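Local coordinates for protein apical membrane antigen 1 (Toxoplasma gondii, PDB 3ZLE) that probably takes part in host cell invasion by the sporozoite, as a surface antigen of the apical membrane antigen 1 family linked to the moving junction, at residues 67-72 / 195-200; 81-86 / 183-188. All blocks are in the same frame, centred on the assembly; numbering follows the deposited sequence.

Interaction 1: residues 67-72 / 195-200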
ATOM      1  N   ASN A  67      13.796  15.629 -10.165  1.00 37.92           N
ATOM      2  CA  ASN A  67      12.410  15.250  -9.854  1.00 35.73           C
ATOM      3  C   ASN A  67      12.252  13.755  -9.535  1.00 34.79           C
ATOM      4  O   ASN A  67      11.213  13.151  -9.811  1.00 26.12           O
ATOM      5  CB  ASN A  67      11.484  15.629 -11.012  1.00 35.86           C
ATOM      6  CG  ASN A  67      10.151  16.123 -10.538  1.00 40.20           C
ATOM      7  OD1 ASN A  67      10.024  16.652  -9.434  1.00 45.35           O
ATOM      8  ND2 ASN A  67       9.133  15.916 -11.347  1.00 46.52           N
ATOM      9  N   ASN A  68      13.300  13.156  -8.981  1.00 32.95           N
ATOM     10  CA  ASN A  68      13.266  11.756  -8.604  1.00 26.59           C
ATOM     11  C   ASN A  68      13.316  11.646  -7.077  1.00 26.36           C
ATOM     12  O   ASN A  68      14.223  12.139  -6.447  1.00 29.70           O
ATOM     13  CB  ASN A  68      14.446  11.047  -9.238  1.00 26.25           C
ATOM     14  CG  ASN A  68      14.432   9.540  -9.009  1.00 30.91           C
ATOM     15  OD1 ASN A  68      13.673   9.030  -8.194  1.00 29.72           O
ATOM     16  ND2 ASN A  68      15.373   8.844  -9.642  1.00 32.06           N
ATOM     17  N   PHE A  69      12.282  11.107  -6.475  1.00 26.16           N
ATOM     18  CA  PHE A  69      12.220  11.123  -5.036  1.00 27.42           C
ATOM     19  C   PHE A  69      13.245  10.174  -4.372  1.00 29.23           C
ATOM     20  O   PHE A  69      13.415  10.195  -3.160  1.00 21.69           O
ATOM     21  CB  PHE A  69      10.798  10.850  -4.556  1.00 25.38           C
ATOM     22  CG  PHE A  69      10.502   9.404  -4.332  1.00 25.22           C
ATOM     23  CD1 PHE A  69      10.248   8.546  -5.417  1.00 22.71           C
ATOM     24  CD2 PHE A  69      10.318   8.918  -3.035  1.00 19.76           C
ATOM     25  CE1 PHE A  69       9.940   7.206  -5.209  1.00 26.20           C
ATOM     26  CE2 PHE A  69       9.984   7.574  -2.811  1.00 19.03           C
ATOM     27  CZ  PHE A  69       9.760   6.722  -3.898  1.00 23.94           C
ATOM     28  N   LEU A  70      13.874   9.301  -5.165  1.00 24.67           N
ATOM     29  CA  LEU A  70      14.941   8.446  -4.635  1.00 28.48           C
ATOM     30  C   LEU A  70      16.287   9.114  -4.677  1.00 24.57           C
ATOM     31  O   LEU A  70      17.286   8.509  -4.343  1.00 28.92           O
ATOM     32  CB  LEU A  70      15.026   7.127  -5.364  1.00 23.88           C
ATOM     33  CG  LEU A  70      13.761   6.306  -5.353  1.00 24.46           C
ATOM     34  CD1 LEU A  70      14.117   4.981  -6.015  1.00 23.14           C
ATOM     35  CD2 LEU A  70      13.305   6.113  -3.898  1.00 23.90           C
ATOM     36  N   ASP A  71      16.308  10.374  -5.061  1.00 23.74           N
ATOM     37  CA  ASP A  71      17.528  11.158  -4.957  1.00 28.10           C
ATOM     38  C   ASP A  71      17.834  11.510  -3.518  1.00 27.64           C
ATOM     39  O   ASP A  71      16.929  11.531  -2.655  1.00 29.74           O
ATOM     40  CB  ASP A  71      17.411  12.437  -5.783  1.00 30.48           C
ATOM     41  CG  ASP A  71      17.639  12.204  -7.274  1.00 38.67           C
ATOM     42  OD1 ASP A  71      17.895  11.037  -7.687  1.00 34.58           O
ATOM     43  OD2 ASP A  71      17.567  13.207  -8.025  1.00 39.01           O
ATOM     44  N   ASP A  72      19.128  11.663  -3.252  1.00 27.09           N
ATOM     45  CA  ASP A  72      19.639  12.186  -2.028  1.00 26.68           C
ATOM     46  C   ASP A  72      18.882  13.411  -1.634  1.00 31.12           C
ATOM     47  O   ASP A  72      18.723  14.330  -2.432  1.00 39.38           O
ATOM     48  CB  ASP A  72      21.143  12.532  -2.173  1.00 28.72           C
ATOM     49  CG  ASP A  72      22.013  11.318  -2.130  1.00 31.56           C
ATOM     50  OD1 ASP A  72      21.500  10.255  -1.747  1.00 41.52           O
ATOM     51  OD2 ASP A  72      23.235  11.428  -2.390  1.00 42.40           O
ATOM     52  N   SER A 195       8.462  -0.392 -16.284  1.00 45.09           N
ATOM     53  CA  SER A 195       9.378  -1.493 -16.511  1.00 42.97           C
ATOM     54  C   SER A 195      10.777  -1.178 -15.921  1.00 36.27           C
ATOM     55  O   SER A 195      11.536  -2.081 -15.615  1.00 33.28           O
ATOM     56  CB  SER A 195       9.482  -1.787 -17.990  1.00 39.92           C
ATOM     57  OG  SER A 195       9.711  -0.589 -18.687  1.00 48.15           O
ATOM     58  N   ALA A 196      11.084   0.095 -15.748  1.00 24.89           N
ATOM     59  CA  ALA A 196      12.457   0.505 -15.319  1.00 28.64           C
ATOM     60  C   ALA A 196      12.753   0.269 -13.833  1.00 24.38           C
ATOM     61  O   ALA A 196      13.936   0.138 -13.430  1.00 22.88           O
ATOM     62  CB  ALA A 196      12.715   1.978 -15.687  1.00 21.61           C
ATOM     63  N   ARG A 197      11.717   0.357 -12.991  1.00 23.41           N
ATOM     64  CA  ARG A 197      11.860   0.099 -11.556  1.00 26.44           C
ATOM     65  C   ARG A 197      10.575  -0.532 -10.948  1.00 34.87           C
ATOM     66  O   ARG A 197       9.514  -0.467 -11.556  1.00 34.42           O
ATOM     67  CB  ARG A 197      12.268   1.374 -10.800  1.00 28.18           C
ATOM     68  CG  ARG A 197      11.348   2.569 -11.016  1.00 41.86           C
ATOM     69  CD  ARG A 197      11.769   3.777 -10.216  1.00 38.88           C
ATOM     70  NE  ARG A 197      10.634   4.655 -10.071  1.00 43.53           N
ATOM     71  CZ  ARG A 197      10.660   5.838  -9.492  1.00 29.93           C
ATOM     72  NH1 ARG A 197      11.777   6.292  -8.947  1.00 37.42           N
ATOM     73  NH2 ARG A 197       9.560   6.555  -9.451  1.00 38.26           N
ATOM     74  N   ALA A 198      10.701  -1.258  -9.840  1.00 24.10           N
ATOM     75  CA  ALA A 198       9.524  -1.887  -9.234  1.00 26.01           C
ATOM     76  C   ALA A 198       9.587  -1.674  -7.722  1.00 23.79           C
ATOM     77  O   ALA A 198      10.252  -2.397  -7.019  1.00 28.14           O
ATOM     78  CB  ALA A 198       9.438  -3.393  -9.593  1.00 19.86           C
ATOM     79  N   LEU A 199       8.866  -0.668  -7.247  1.00 25.85           N
ATOM     80  CA  LEU A 199       9.103  -0.099  -5.952  1.00 24.16           C
ATOM     81  C   LEU A 199       8.217  -0.741  -4.923  1.00 26.79           C
ATOM     82  O   LEU A 199       7.083  -1.149  -5.216  1.00 28.89           O
ATOM     83  CB  LEU A 199       8.852   1.406  -5.987  1.00 21.08           C
ATOM     84  CG  LEU A 199       9.861   2.163  -6.858  1.00 22.51           C
ATOM     85  CD1 LEU A 199       9.736   3.665  -6.655  1.00 18.83           C
ATOM     86  CD2 LEU A 199      11.254   1.682  -6.570  1.00 18.15           C
ATOM     87  N   VAL A 200       8.693  -0.746  -3.693  1.00 23.69           N
ATOM     88  CA  VAL A 200       7.874  -1.153  -2.560  1.00 26.11           C
ATOM     89  C   VAL A 200       8.175  -0.178  -1.476  1.00 26.40           C
ATOM     90  O   VAL A 200       9.333   0.022  -1.168  1.00 24.58           O
ATOM     91  CB  VAL A 200       8.256  -2.548  -2.041  1.00 26.86           C
ATOM     92  CG1 VAL A 200       7.286  -2.966  -0.939  1.00 26.41           C
ATOM     93  CG2 VAL A 200       8.213  -3.559  -3.185  1.00 28.18           C
TER
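Arg197, in the loop just ahead of strand 199-202, and Leu199, its first residue, meet Asn68, Phe69 and Leu70 on a type I beta turn (Asn68 to Asp71), in a part of the ectodomain that probably has the PAN-like fold of AMA1 relatives. An Asx turn overlies the first part of that turn: with CG of Asn68 anti to its backbone N (chi1 -175°), OD1 accepts the N-H of Leu70 at 3.0 Å, the donor lying well above the amide plane. The same oxygen receives a second, weak bond from NH1 of Arg197, 3.4 Å from OD1 and bent to 133° at the hydrogen, near the guanidinium plane at its edge. The firmer hold on Arg197 is the salt bridge from NE to Glu192, outside both segments. The arginine chain runs extended from CG to NE beside Leu199, whose CD1 sits 3.6 Å above the centre of one guanidinium face. Leu199 and Phe69 approach tip to tip, and the same CD1 touches the ring in its plane, 3.8 Å from CE1. Within the turn, Leu70 CD2 packs on one ring face, offset toward the rim, while Val149 of the five-stranded antiparallel sheet touches both Phe69 and Leu199. The loop is thereby seated against the sheet, and the other methyl of the turn leucine faces the arginine, Leu70 CD1 lying 4.0 Å from Arg197 NH1.

Interaction 2: residues 81-86 / 183-188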
ATOM      1  N   LYS A  81      18.669  28.584  -4.566  1.00 60.26           N
ATOM      2  CA  LYS A  81      17.866  27.670  -5.382  1.00 50.75           C
ATOM      3  C   LYS A  81      16.466  27.436  -4.796  1.00 52.30           C
ATOM      4  O   LYS A  81      16.314  26.987  -3.653  1.00 64.03           O
ATOM      5  CB  LYS A  81      18.599  26.348  -5.580  1.00 60.11           C
ATOM      6  CG  LYS A  81      19.898  26.487  -6.348  1.00 57.05           C
ATOM      7  CD  LYS A  81      20.046  25.390  -7.382  1.00 58.90           C
ATOM      8  CE  LYS A  81      21.415  25.451  -8.031  1.00 62.73           C
ATOM      9  NZ  LYS A  81      22.463  25.598  -6.988  1.00 64.57           N
ATOM     10  N   LYS A  82      15.451  27.791  -5.567  1.00 48.92           N
ATOM     11  CA  LYS A  82      14.060  27.633  -5.155  1.00 53.71           C
ATOM     12  C   LYS A  82      13.291  26.963  -6.277  1.00 47.62           C
ATOM     13  O   LYS A  82      13.117  27.566  -7.319  1.00 45.44           O
ATOM     14  CB  LYS A  82      13.424  28.999  -4.907  1.00 48.93           C
ATOM     15  CG  LYS A  82      14.009  29.781  -3.753  1.00 51.30           C
ATOM     16  CD  LYS A  82      13.644  29.165  -2.432  1.00 58.84           C
ATOM     17  CE  LYS A  82      14.498  29.765  -1.344  1.00 56.86           C
ATOM     18  NZ  LYS A  82      14.012  29.308  -0.032  1.00 50.32           N
ATOM     19  N   PRO A  83      12.789  25.730  -6.058  1.00 45.85           N
ATOM     20  CA  PRO A  83      12.894  24.917  -4.836  1.00 48.37           C
ATOM     21  C   PRO A  83      14.256  24.264  -4.677  1.00 40.66           C
ATOM     22  O   PRO A  83      15.076  24.271  -5.599  1.00 36.01           O
ATOM     23  CB  PRO A  83      11.810  23.837  -5.032  1.00 47.05           C
ATOM     24  CG  PRO A  83      11.689  23.704  -6.516  1.00 48.79           C
ATOM     25  CD  PRO A  83      11.909  25.100  -7.064  1.00 40.27           C
ATOM     26  N   LEU A  84      14.531  23.765  -3.481  1.00 44.63           N
ATOM     27  CA  LEU A  84      15.828  23.152  -3.209  1.00 38.56           C
ATOM     28  C   LEU A  84      15.924  21.760  -3.888  1.00 38.27           C
ATOM     29  O   LEU A  84      14.975  20.975  -3.827  1.00 35.57           O
ATOM     30  CB  LEU A  84      16.037  23.054  -1.698  1.00 47.38           C
ATOM     31  CG  LEU A  84      17.408  22.711  -1.131  1.00 51.70           C
ATOM     32  CD1 LEU A  84      18.468  23.725  -1.561  1.00 51.01           C
ATOM     33  CD2 LEU A  84      17.282  22.632   0.377  1.00 43.70           C
ATOM     34  N   PRO A  85      16.999  21.527  -4.672  1.00 32.08           N
ATOM     35  CA  PRO A  85      17.172  20.242  -5.344  1.00 33.79           C
ATOM     36  C   PRO A  85      17.325  19.133  -4.318  1.00 40.25           C
ATOM     37  O   PRO A  85      17.712  19.400  -3.185  1.00 43.83           O
ATOM     38  CB  PRO A  85      18.481  20.420  -6.119  1.00 37.13           C
ATOM     39  CG  PRO A  85      18.548  21.896  -6.371  1.00 42.00           C
ATOM     40  CD  PRO A  85      18.015  22.508  -5.096  1.00 31.65           C
ATOM     41  N   GLY A  86      16.935  17.918  -4.681  1.00 35.14           N
ATOM     42  CA  GLY A  86      17.008  16.799  -3.749  1.00 36.18           C
ATOM     43  C   GLY A  86      15.853  15.833  -3.941  1.00 35.52           C
ATOM     44  O   GLY A  86      14.886  16.147  -4.656  1.00 28.60           O
ATOM     45  N   THR A 183      10.478  27.136  -1.205  1.00 37.12           N
ATOM     46  CA  THR A 183      11.589  26.211  -0.857  1.00 42.31           C
ATOM     47  C   THR A 183      11.314  24.767  -1.305  1.00 32.54           C
ATOM     48  O   THR A 183      12.216  24.052  -1.758  1.00 34.93           O
ATOM     49  CB  THR A 183      11.815  26.183   0.658  1.00 40.81           C
ATOM     50  OG1 THR A 183      12.165  27.483   1.117  1.00 42.54           O
ATOM     51  CG2 THR A 183      12.874  25.204   1.043  1.00 39.56           C
ATOM     52  N   TRP A 184      10.079  24.335  -1.128  1.00 36.92           N
ATOM     53  CA  TRP A 184       9.699  22.946  -1.438  1.00 32.42           C
ATOM     54  C   TRP A 184       8.787  22.879  -2.645  1.00 34.29           C
ATOM     55  O   TRP A 184       7.775  23.555  -2.691  1.00 32.20           O
ATOM     56  CB  TRP A 184       8.926  22.365  -0.257  1.00 34.23           C
ATOM     57  CG  TRP A 184       9.788  21.933   0.872  1.00 38.66           C
ATOM     58  CD1 TRP A 184      10.125  22.670   1.979  1.00 38.32           C
ATOM     59  CD2 TRP A 184      10.273  20.603   1.114  1.00 48.54           C
ATOM     60  NE1 TRP A 184      10.865  21.901   2.850  1.00 46.48           N
ATOM     61  CE2 TRP A 184      10.976  20.631   2.340  1.00 46.06           C
ATOM     62  CE3 TRP A 184      10.229  19.404   0.386  1.00 46.25           C
ATOM     63  CZ2 TRP A 184      11.614  19.505   2.863  1.00 48.21           C
ATOM     64  CZ3 TRP A 184      10.866  18.273   0.918  1.00 49.99           C
ATOM     65  CH2 TRP A 184      11.551  18.342   2.139  1.00 47.45           C
ATOM     66  N   ALA A 185       9.047  21.937  -3.536  1.00 34.73           N
ATOM     67  CA  ALA A 185       8.080  21.607  -4.557  1.00 25.15           C
ATOM     68  C   ALA A 185       7.023  20.685  -3.967  1.00 28.07           C
ATOM     69  O   ALA A 185       7.262  20.017  -2.950  1.00 28.75           O
ATOM     70  CB  ALA A 185       8.769  20.946  -5.749  1.00 23.98           C
ATOM     71  N   CYS A 186       5.867  20.610  -4.624  1.00 28.31           N
ATOM     72  CA  CYS A 186       4.764  19.814  -4.105  1.00 32.20           C
ATOM     73  C   CYS A 186       5.017  18.362  -4.433  1.00 30.83           C
ATOM     74  O   CYS A 186       5.806  18.048  -5.320  1.00 33.00           O
ATOM     75  CB  CYS A 186       3.427  20.223  -4.732  1.00 29.46           C
ATOM     76  SG  CYS A 186       2.884  21.938  -4.444  1.00 41.27           S
ATOM     77  N   PHE A 187       4.283  17.485  -3.780  1.00 28.50           N
ATOM     78  CA  PHE A 187       4.439  16.080  -3.994  1.00 25.28           C
ATOM     79  C   PHE A 187       3.300  15.299  -3.380  1.00 23.64           C
ATOM     80  O   PHE A 187       2.690  15.713  -2.373  1.00 28.29           O
ATOM     81  CB  PHE A 187       5.817  15.589  -3.496  1.00 26.41           C
ATOM     82  CG  PHE A 187       6.061  15.830  -2.011  1.00 27.41           C
ATOM     83  CD1 PHE A 187       5.570  14.932  -1.057  1.00 26.43           C
ATOM     84  CD2 PHE A 187       6.888  16.886  -1.581  1.00 30.45           C
ATOM     85  CE1 PHE A 187       5.823  15.121   0.307  1.00 31.20           C
ATOM     86  CE2 PHE A 187       7.159  17.080  -0.215  1.00 29.75           C
ATOM     87  CZ  PHE A 187       6.649  16.172   0.730  1.00 29.95           C
ATOM     88  N   GLU A 188       3.012  14.147  -3.978  1.00 28.06           N
ATOM     89  CA  GLU A 188       1.959  13.278  -3.499  1.00 25.84           C
ATOM     90  C   GLU A 188       2.210  11.810  -3.860  1.00 28.67           C
ATOM     91  O   GLU A 188       2.968  11.502  -4.781  1.00 37.83           O
ATOM     92  CB  GLU A 188       0.559  13.774  -3.983  1.00 22.09           C
ATOM     93  CG  GLU A 188       0.292  13.693  -5.497  1.00 28.21           C
ATOM     94  CD  GLU A 188       1.016  14.764  -6.342  1.00 37.62           C
ATOM     95  OE1 GLU A 188       1.319  15.869  -5.814  1.00 43.79           O
ATOM     96  OE2 GLU A 188       1.201  14.547  -7.575  1.00 32.95           O
TER
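Lys82 sets its CD against the backbone of Thr183, 3.9 Å from CA, in a loop-to-loop contact built round a cis-proline turn in the long connection between strands 55-59 and 103-104. The lysine bends at chi2 (-71°), and beyond that bend its ammonium reaches the threonine hydroxyl, with NZ 2.8 Å from OG1. Thr183 OG1 is also hydrogen-bonded to Gln279, so the hydroxyl bridges the lysine and a third part of the chain. Although the Thr183 side chain starts away from the 81-86 loop, OG1 sits beside the backbone N (chi1 -61°), where the lysine meets it.

The peptide bond between Lys82 and Pro83 is cis, and the chain after it brings the N-H of Leu84 to the carbonyl of Thr183. That bond is nearly straight, 2.9 Å from Leu84 N to Thr183 O with 164° at the hydrogen, and the donor is tilted modestly from the carbonyl plane. The same oxygen lies against the proline, 3.3 Å from Pro83 CA. Farther along, the pyrrolidine ring rests beside the backbone leading from Trp184 to Ala185.

The contact thus ties the loop to the approach to strand 187-191, a region also anchored by the Cys173-Cys186 disulfide. Tyr65 bonds to the carbonyl of Pro83, while the apolar end of the contact is a single pairing, Pro83 CG against Ala185 CB at 4.1 Å.

The two contacts illustrate how one long loop, between strands 55-59 and 103-104, can be fixed at successive points by segments far away in sequence. Interaction 1 is the more buried and the nearer to the centre of the chain; interaction 2, about 17 Å away between centres, is only partly buried. Their chemistry follows: at 67-72 / 195-200 leucine methyls and an aromatic ring pack beside an arginine whose bond across the contact is weak, with no backbone bonding between segments, whereas 81-86 / 183-188 relies on a backbone hydrogen bond and a lysine-to-hydroxyl bond. Strands 187-191 and 199-202, consecutive in the chain, belong to different sheets. The contacts meet where Asp71 CB packs 4.2 Å from Gly86 C.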